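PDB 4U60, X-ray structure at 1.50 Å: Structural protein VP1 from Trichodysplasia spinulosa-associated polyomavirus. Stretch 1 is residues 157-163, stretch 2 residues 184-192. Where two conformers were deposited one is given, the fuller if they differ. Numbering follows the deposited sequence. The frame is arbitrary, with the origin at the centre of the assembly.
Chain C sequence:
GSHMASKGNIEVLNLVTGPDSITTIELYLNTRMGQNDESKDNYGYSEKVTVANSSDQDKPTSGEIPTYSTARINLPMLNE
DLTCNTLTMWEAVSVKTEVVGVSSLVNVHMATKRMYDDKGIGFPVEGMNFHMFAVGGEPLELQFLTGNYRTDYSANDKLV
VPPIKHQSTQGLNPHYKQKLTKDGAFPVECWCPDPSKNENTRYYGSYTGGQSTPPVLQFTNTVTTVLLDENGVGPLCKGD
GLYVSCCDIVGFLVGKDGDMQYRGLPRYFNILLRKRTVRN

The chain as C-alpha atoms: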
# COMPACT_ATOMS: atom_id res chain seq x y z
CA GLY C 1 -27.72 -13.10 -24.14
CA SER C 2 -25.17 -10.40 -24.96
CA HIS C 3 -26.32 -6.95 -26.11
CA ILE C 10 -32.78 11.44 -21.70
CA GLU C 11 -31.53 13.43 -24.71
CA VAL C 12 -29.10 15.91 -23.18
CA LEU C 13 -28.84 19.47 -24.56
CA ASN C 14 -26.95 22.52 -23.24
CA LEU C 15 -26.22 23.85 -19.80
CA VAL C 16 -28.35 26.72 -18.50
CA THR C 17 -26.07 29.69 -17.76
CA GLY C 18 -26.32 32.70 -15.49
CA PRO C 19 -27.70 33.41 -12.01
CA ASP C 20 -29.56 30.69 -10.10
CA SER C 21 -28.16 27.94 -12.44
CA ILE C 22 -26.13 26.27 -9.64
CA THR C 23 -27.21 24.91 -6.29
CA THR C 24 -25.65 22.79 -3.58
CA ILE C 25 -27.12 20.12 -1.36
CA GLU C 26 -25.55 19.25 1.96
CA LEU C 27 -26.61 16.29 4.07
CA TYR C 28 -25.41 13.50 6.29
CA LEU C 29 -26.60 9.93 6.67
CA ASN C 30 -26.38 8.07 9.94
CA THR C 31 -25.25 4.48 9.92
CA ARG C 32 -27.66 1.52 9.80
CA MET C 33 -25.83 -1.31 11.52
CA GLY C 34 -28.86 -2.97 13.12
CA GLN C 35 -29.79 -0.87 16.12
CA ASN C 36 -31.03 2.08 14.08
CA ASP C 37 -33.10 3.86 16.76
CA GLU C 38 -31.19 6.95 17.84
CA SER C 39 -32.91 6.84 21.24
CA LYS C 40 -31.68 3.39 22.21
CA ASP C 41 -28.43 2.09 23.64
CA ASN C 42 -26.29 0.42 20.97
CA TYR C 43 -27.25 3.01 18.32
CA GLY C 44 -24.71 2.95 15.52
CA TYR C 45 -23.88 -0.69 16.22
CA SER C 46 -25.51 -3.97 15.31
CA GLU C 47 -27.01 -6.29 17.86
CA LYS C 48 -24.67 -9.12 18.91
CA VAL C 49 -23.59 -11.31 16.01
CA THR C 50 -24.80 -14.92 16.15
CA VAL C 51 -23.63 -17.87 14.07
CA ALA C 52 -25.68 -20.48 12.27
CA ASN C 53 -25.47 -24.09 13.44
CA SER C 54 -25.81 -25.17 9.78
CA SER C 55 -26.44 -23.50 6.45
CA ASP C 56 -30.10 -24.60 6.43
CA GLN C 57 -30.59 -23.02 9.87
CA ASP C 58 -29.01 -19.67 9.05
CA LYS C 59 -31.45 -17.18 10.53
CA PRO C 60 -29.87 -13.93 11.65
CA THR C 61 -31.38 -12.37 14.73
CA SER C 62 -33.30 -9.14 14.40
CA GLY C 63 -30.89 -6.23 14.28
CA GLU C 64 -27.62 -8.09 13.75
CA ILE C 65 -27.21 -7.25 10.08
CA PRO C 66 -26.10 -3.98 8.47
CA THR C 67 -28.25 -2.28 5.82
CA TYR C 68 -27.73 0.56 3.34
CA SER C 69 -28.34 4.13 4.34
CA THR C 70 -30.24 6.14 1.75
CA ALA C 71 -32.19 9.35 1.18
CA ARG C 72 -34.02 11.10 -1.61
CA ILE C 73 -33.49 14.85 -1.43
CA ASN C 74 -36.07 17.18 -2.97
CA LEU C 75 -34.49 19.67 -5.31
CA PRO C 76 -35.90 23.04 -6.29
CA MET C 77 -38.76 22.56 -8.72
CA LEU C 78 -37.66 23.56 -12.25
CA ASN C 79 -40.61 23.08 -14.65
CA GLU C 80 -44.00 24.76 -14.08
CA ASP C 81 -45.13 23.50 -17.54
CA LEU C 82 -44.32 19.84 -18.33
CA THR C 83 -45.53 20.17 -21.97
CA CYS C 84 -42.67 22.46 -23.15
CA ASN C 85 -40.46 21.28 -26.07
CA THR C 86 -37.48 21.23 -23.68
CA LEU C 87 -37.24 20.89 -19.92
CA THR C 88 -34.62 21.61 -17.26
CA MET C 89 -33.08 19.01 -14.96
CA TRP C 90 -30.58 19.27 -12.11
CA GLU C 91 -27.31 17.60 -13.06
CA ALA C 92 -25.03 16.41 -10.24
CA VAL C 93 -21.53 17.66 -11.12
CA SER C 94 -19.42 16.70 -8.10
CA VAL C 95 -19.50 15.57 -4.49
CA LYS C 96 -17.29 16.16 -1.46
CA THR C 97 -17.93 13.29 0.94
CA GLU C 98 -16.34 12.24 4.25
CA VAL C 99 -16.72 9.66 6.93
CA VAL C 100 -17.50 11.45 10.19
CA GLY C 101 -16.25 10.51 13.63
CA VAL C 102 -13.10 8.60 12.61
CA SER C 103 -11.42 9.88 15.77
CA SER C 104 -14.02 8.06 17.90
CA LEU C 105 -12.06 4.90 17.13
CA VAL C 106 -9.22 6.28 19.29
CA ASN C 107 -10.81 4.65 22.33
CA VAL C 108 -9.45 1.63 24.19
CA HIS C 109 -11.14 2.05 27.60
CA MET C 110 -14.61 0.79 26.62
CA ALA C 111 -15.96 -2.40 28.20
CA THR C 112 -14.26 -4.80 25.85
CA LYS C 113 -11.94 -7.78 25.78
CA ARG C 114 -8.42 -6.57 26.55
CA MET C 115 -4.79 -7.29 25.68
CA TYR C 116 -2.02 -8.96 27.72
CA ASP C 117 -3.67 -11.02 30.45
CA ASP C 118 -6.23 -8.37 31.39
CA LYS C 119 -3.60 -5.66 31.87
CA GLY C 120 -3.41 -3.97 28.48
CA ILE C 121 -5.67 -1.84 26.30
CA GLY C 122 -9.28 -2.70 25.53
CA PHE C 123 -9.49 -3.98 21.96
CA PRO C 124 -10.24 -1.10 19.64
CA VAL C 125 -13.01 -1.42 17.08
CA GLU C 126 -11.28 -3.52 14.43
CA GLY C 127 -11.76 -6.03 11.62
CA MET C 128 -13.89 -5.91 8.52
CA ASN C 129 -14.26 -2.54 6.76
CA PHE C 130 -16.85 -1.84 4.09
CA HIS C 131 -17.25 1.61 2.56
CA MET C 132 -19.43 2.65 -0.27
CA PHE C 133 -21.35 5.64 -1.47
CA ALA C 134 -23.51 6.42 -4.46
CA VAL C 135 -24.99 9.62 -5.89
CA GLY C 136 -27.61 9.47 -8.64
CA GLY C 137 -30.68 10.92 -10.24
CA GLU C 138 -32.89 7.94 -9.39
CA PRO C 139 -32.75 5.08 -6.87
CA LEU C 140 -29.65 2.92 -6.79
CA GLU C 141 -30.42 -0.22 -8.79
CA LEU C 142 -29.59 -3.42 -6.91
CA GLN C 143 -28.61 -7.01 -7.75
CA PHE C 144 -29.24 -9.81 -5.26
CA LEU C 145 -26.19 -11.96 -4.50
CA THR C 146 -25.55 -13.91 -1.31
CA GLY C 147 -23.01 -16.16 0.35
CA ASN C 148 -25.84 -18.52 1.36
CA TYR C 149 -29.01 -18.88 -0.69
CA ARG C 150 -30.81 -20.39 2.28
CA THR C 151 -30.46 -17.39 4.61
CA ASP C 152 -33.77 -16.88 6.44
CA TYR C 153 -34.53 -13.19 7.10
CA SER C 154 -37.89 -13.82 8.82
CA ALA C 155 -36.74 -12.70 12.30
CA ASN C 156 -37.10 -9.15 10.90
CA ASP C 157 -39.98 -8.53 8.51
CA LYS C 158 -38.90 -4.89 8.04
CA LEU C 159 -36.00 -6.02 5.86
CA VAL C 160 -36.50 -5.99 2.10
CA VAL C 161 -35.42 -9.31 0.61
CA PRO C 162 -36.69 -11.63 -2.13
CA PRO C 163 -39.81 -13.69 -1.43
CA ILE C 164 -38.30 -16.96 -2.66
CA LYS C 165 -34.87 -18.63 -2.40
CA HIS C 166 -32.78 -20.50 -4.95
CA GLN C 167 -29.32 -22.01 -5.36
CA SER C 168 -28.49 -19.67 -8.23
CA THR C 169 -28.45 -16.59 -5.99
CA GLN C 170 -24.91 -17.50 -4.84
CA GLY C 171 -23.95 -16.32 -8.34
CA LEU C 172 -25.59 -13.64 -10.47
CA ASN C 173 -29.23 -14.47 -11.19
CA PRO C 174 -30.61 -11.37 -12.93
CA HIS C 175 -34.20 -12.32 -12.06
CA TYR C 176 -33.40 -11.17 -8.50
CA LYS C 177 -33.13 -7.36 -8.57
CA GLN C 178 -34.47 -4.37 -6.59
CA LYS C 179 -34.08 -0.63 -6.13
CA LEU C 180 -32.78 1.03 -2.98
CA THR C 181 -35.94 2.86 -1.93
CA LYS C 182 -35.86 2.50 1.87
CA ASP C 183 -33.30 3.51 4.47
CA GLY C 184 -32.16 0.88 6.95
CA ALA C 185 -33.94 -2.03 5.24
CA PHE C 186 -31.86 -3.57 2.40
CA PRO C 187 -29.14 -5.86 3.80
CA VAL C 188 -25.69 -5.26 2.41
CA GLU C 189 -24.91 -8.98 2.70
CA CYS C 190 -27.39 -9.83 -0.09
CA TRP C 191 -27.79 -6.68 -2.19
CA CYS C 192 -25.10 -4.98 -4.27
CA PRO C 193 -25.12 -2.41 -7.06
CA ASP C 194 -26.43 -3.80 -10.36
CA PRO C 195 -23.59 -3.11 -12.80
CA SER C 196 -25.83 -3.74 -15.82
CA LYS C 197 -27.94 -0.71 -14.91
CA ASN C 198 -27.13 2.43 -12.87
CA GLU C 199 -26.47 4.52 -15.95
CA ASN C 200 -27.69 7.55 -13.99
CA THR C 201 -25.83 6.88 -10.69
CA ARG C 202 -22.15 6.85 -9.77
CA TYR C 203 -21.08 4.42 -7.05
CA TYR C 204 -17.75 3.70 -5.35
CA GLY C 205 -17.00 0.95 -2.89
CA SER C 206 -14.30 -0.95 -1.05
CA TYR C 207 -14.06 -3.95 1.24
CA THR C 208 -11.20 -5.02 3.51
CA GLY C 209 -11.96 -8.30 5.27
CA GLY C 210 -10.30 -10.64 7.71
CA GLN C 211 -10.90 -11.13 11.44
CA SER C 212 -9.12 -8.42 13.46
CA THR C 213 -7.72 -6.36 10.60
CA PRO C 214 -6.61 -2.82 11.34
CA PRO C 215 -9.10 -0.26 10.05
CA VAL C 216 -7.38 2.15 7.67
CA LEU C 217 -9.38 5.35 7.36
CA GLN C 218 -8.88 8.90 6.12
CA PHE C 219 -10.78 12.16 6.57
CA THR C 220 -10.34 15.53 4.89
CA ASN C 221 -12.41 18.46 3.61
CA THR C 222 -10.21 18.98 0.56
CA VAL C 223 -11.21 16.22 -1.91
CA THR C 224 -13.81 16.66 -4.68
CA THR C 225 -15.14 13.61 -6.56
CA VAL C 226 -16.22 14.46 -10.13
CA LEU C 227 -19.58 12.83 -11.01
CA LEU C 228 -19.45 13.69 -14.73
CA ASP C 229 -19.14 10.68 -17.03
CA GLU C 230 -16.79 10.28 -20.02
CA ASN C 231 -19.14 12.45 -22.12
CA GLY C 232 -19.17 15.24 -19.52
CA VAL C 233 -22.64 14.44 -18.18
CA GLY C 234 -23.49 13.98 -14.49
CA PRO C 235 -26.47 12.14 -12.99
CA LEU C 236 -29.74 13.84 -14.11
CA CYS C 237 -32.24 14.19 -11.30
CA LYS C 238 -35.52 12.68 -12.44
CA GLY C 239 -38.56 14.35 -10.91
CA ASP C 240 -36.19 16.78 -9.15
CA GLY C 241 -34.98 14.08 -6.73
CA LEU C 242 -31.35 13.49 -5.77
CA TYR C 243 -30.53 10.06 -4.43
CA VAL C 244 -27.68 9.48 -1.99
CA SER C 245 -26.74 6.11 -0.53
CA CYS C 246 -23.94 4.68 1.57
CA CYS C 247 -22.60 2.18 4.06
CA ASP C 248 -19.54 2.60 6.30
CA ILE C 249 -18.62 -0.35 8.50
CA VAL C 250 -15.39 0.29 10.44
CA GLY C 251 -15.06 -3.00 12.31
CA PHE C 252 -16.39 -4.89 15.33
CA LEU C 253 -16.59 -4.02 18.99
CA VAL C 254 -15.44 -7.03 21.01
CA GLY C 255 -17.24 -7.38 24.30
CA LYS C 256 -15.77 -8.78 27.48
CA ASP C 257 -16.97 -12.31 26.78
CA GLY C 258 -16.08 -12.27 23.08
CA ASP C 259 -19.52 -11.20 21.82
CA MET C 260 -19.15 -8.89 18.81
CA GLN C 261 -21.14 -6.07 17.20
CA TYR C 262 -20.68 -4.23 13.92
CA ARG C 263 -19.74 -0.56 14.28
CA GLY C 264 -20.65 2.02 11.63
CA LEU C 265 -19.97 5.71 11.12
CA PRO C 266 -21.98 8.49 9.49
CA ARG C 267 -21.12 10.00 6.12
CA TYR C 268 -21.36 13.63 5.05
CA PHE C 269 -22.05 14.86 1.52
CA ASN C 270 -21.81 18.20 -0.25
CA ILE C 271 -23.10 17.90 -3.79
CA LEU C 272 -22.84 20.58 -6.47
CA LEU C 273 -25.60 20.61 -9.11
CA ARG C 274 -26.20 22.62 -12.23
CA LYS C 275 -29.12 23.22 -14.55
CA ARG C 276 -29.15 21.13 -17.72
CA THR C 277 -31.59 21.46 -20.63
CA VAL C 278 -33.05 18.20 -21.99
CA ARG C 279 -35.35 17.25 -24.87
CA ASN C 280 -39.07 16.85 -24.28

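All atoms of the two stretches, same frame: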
# COMPACT_ATOMS: atom_id res chain seq x y z
N ASP C 157 -39.17 -8.74 9.71
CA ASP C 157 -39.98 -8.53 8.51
C ASP C 157 -39.89 -7.09 7.96
O ASP C 157 -40.53 -6.78 6.96
CB ASP C 157 -41.45 -8.93 8.74
CG ASP C 157 -42.15 -8.09 9.79
OD1 ASP C 157 -41.72 -6.96 10.11
OD2 ASP C 157 -43.19 -8.55 10.33
N LYS C 158 -39.11 -6.22 8.59
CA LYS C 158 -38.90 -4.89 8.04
C LYS C 158 -37.76 -4.85 7.02
O LYS C 158 -37.55 -3.83 6.37
CB LYS C 158 -38.62 -3.89 9.16
CG LYS C 158 -39.78 -3.69 10.11
CD LYS C 158 -39.41 -2.62 11.12
N LEU C 159 -37.03 -5.94 6.88
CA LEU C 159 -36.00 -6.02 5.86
C LEU C 159 -36.67 -6.21 4.50
O LEU C 159 -37.78 -6.73 4.44
CB LEU C 159 -35.04 -7.17 6.12
CG LEU C 159 -34.28 -7.14 7.45
CD1 LEU C 159 -33.46 -8.39 7.64
CD2 LEU C 159 -33.41 -5.90 7.54
N VAL C 160 -36.02 -5.75 3.44
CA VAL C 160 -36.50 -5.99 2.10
C VAL C 160 -35.60 -7.02 1.44
O VAL C 160 -34.41 -6.77 1.22
CB VAL C 160 -36.54 -4.70 1.26
CG1 VAL C 160 -37.03 -4.99 -0.15
CG2 VAL C 160 -37.41 -3.66 1.96
N VAL C 161 -36.17 -8.19 1.17
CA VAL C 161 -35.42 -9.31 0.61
C VAL C 161 -36.34 -10.04 -0.34
O VAL C 161 -37.55 -9.80 -0.30
CB VAL C 161 -34.91 -10.26 1.72
CG1 VAL C 161 -33.94 -9.55 2.62
CG2 VAL C 161 -36.06 -10.85 2.50
N PRO C 162 -35.80 -10.94 -1.19
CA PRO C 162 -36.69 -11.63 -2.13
C PRO C 162 -37.67 -12.55 -1.43
O PRO C 162 -37.39 -13.03 -0.34
CB PRO C 162 -35.72 -12.45 -3.00
CG PRO C 162 -34.41 -11.72 -2.89
CD PRO C 162 -34.39 -11.24 -1.46
N PRO C 163 -38.80 -12.82 -2.07
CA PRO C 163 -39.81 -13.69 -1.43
C PRO C 163 -39.59 -15.18 -1.59
O PRO C 163 -40.35 -15.98 -1.00
CB PRO C 163 -41.10 -13.27 -2.12
CG PRO C 163 -40.66 -12.79 -3.46
CD PRO C 163 -39.33 -12.13 -3.25
N GLY C 184 -32.22 1.83 5.85
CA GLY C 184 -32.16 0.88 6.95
C GLY C 184 -32.95 -0.41 6.77
O GLY C 184 -33.40 -1.01 7.76
N ALA C 185 -33.07 -0.88 5.54
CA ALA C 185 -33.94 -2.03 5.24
C ALA C 185 -33.37 -3.07 4.25
O ALA C 185 -33.79 -4.23 4.27
CB ALA C 185 -35.25 -1.52 4.70
N PHE C 186 -32.46 -2.67 3.38
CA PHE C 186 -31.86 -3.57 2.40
C PHE C 186 -30.50 -4.07 2.90
O PHE C 186 -29.56 -3.28 3.02
CB PHE C 186 -31.66 -2.81 1.08
CG PHE C 186 -32.92 -2.55 0.31
CD1 PHE C 186 -33.78 -1.51 0.66
CD2 PHE C 186 -33.27 -3.36 -0.76
CE1 PHE C 186 -34.95 -1.28 -0.06
CE2 PHE C 186 -34.43 -3.12 -1.48
CZ PHE C 186 -35.28 -2.09 -1.13
N PRO C 187 -30.42 -5.38 3.24
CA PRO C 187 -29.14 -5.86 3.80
C PRO C 187 -27.99 -5.78 2.82
O PRO C 187 -28.11 -6.15 1.65
CB PRO C 187 -29.43 -7.31 4.16
CG PRO C 187 -30.91 -7.35 4.39
CD PRO C 187 -31.46 -6.41 3.34
N VAL C 188 -26.85 -5.34 3.32
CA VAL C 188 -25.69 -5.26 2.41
C VAL C 188 -25.17 -6.65 2.08
O VAL C 188 -24.64 -6.85 0.97
CB VAL C 188 -24.55 -4.31 2.85
CG1 VAL C 188 -25.11 -2.92 3.15
CG2 VAL C 188 -23.73 -4.89 4.01
N GLU C 189 -25.40 -7.63 2.95
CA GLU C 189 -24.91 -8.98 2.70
C GLU C 189 -25.54 -9.65 1.48
O GLU C 189 -25.00 -10.61 0.98
CB GLU C 189 -25.13 -9.90 3.91
CG GLU C 189 -26.57 -10.25 4.19
CD GLU C 189 -26.71 -11.23 5.34
OE1 GLU C 189 -26.02 -11.05 6.35
OE2 GLU C 189 -27.51 -12.18 5.23
N CYS C 190 -26.70 -9.16 1.03
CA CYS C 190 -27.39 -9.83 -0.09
C CYS C 190 -27.76 -8.92 -1.24
O CYS C 190 -28.26 -9.41 -2.25
CB CYS C 190 -28.59 -10.62 0.41
SG CYS C 190 -29.88 -9.64 1.18
N TRP C 191 -27.51 -7.62 -1.11
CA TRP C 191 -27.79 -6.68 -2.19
C TRP C 191 -26.54 -5.88 -2.51
O TRP C 191 -25.93 -5.31 -1.60
CB TRP C 191 -28.88 -5.67 -1.82
CG TRP C 191 -30.26 -6.25 -1.58
CD1 TRP C 191 -30.93 -6.30 -0.39
CD2 TRP C 191 -31.16 -6.80 -2.57
NE1 TRP C 191 -32.16 -6.88 -0.55
CE2 TRP C 191 -32.34 -7.17 -1.89
CE3 TRP C 191 -31.08 -7.01 -3.94
CZ2 TRP C 191 -33.43 -7.74 -2.55
CZ3 TRP C 191 -32.14 -7.57 -4.60
CH2 TRP C 191 -33.31 -7.93 -3.90
N CYS C 192 -26.24 -5.76 -3.80
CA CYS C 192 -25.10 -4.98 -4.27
C CYS C 192 -25.55 -4.11 -5.46
O CYS C 192 -26.65 -4.29 -6.01
CB CYS C 192 -23.98 -5.93 -4.71
SG CYS C 192 -24.39 -7.08 -6.05
O HOH W 1 -35.87 -2.15 8.18

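The most unusual feature of this contact is that both backbone polar groups of Val160 are satisfied by the other stretch, one by a main chain and one by an indole. Val160 N donates to Ala185 O at 2.8 Å, with an N-H...acceptor angle of 165°. Val160 O accepts from Trp191 NE1 at 2.9 Å, with an angle of 156°. Both bonds are short; the first is nearly straight and the second bends a little more. Stretch 1 has no regular helix or strand. Val160 N to Ala185 O is the only backbone-to-backbone hydrogen bond between the stretches.

Ala185 O has a second neighbour. Leu159 CA lies 3.3 Å from Ala185 O, with an angle of 131° at the hydrogen, a CA-H...O contact that supplements the hydrogen bond. Here the two chains run close: Leu159 CA and Ala185 CA are 4.5 Å apart.

The CA-to-CB bond of Val160 points toward stretch 2, and the side chain packs against Phe186. Val160 CB sits over one face of the ring, 3.8 Å from the centroid of the Phe186 ring and 13° off the normal. This is a CH-pi contact. Val160 CG1 also approaches Phe186 CE2 to 3.5 Å. The CA-to-CB bond of Phe186 points away from stretch 1, but the end of its side chain comes nearer, which brings the ring to the valine. Val160 CG2 meets Ala185 CB at 4.1 Å. Val160 thus combines two hydrogen bonds with apolar packing, and it has the largest covered area in the contact.

Trp191 presents its edge to Val160 O and to Val161 CA. The carbonyl lies near the ring plane, as a bond from the indole nitrogen requires. Val161 CA is 4.1 Å from Trp191 CZ2. Pro162 CD is 3.8 Å from the same Trp191 CZ2, in an oblique position.

Looser apolar contacts fill in around Pro187. Leu159 CD1 is 4.3 Å from Pro187 CG, and Val161 CG1 is 4.1 Å from Pro187 CD. Val161 CG1 also lies 4.3 Å from Cys190 SG. Within stretch 2, Pro187 O accepts two weak backbone hydrogen bonds, from Cys190 N at 3.4 Å and from Trp191 N at 3.2 Å. These link Pro187 to Cys190 and to Trp191, the first residue of the strand.

One water bridges the stretches. The water oxygen lies 2.8 Å from Gly184 O and 3.0 Å from Lys158 O; the water donates to both, weakly to Lys158 O. Gly184 has a positive phi of 65°, a value that by itself favours glycine. Asp157 and Pro163 make no contact with stretch 2.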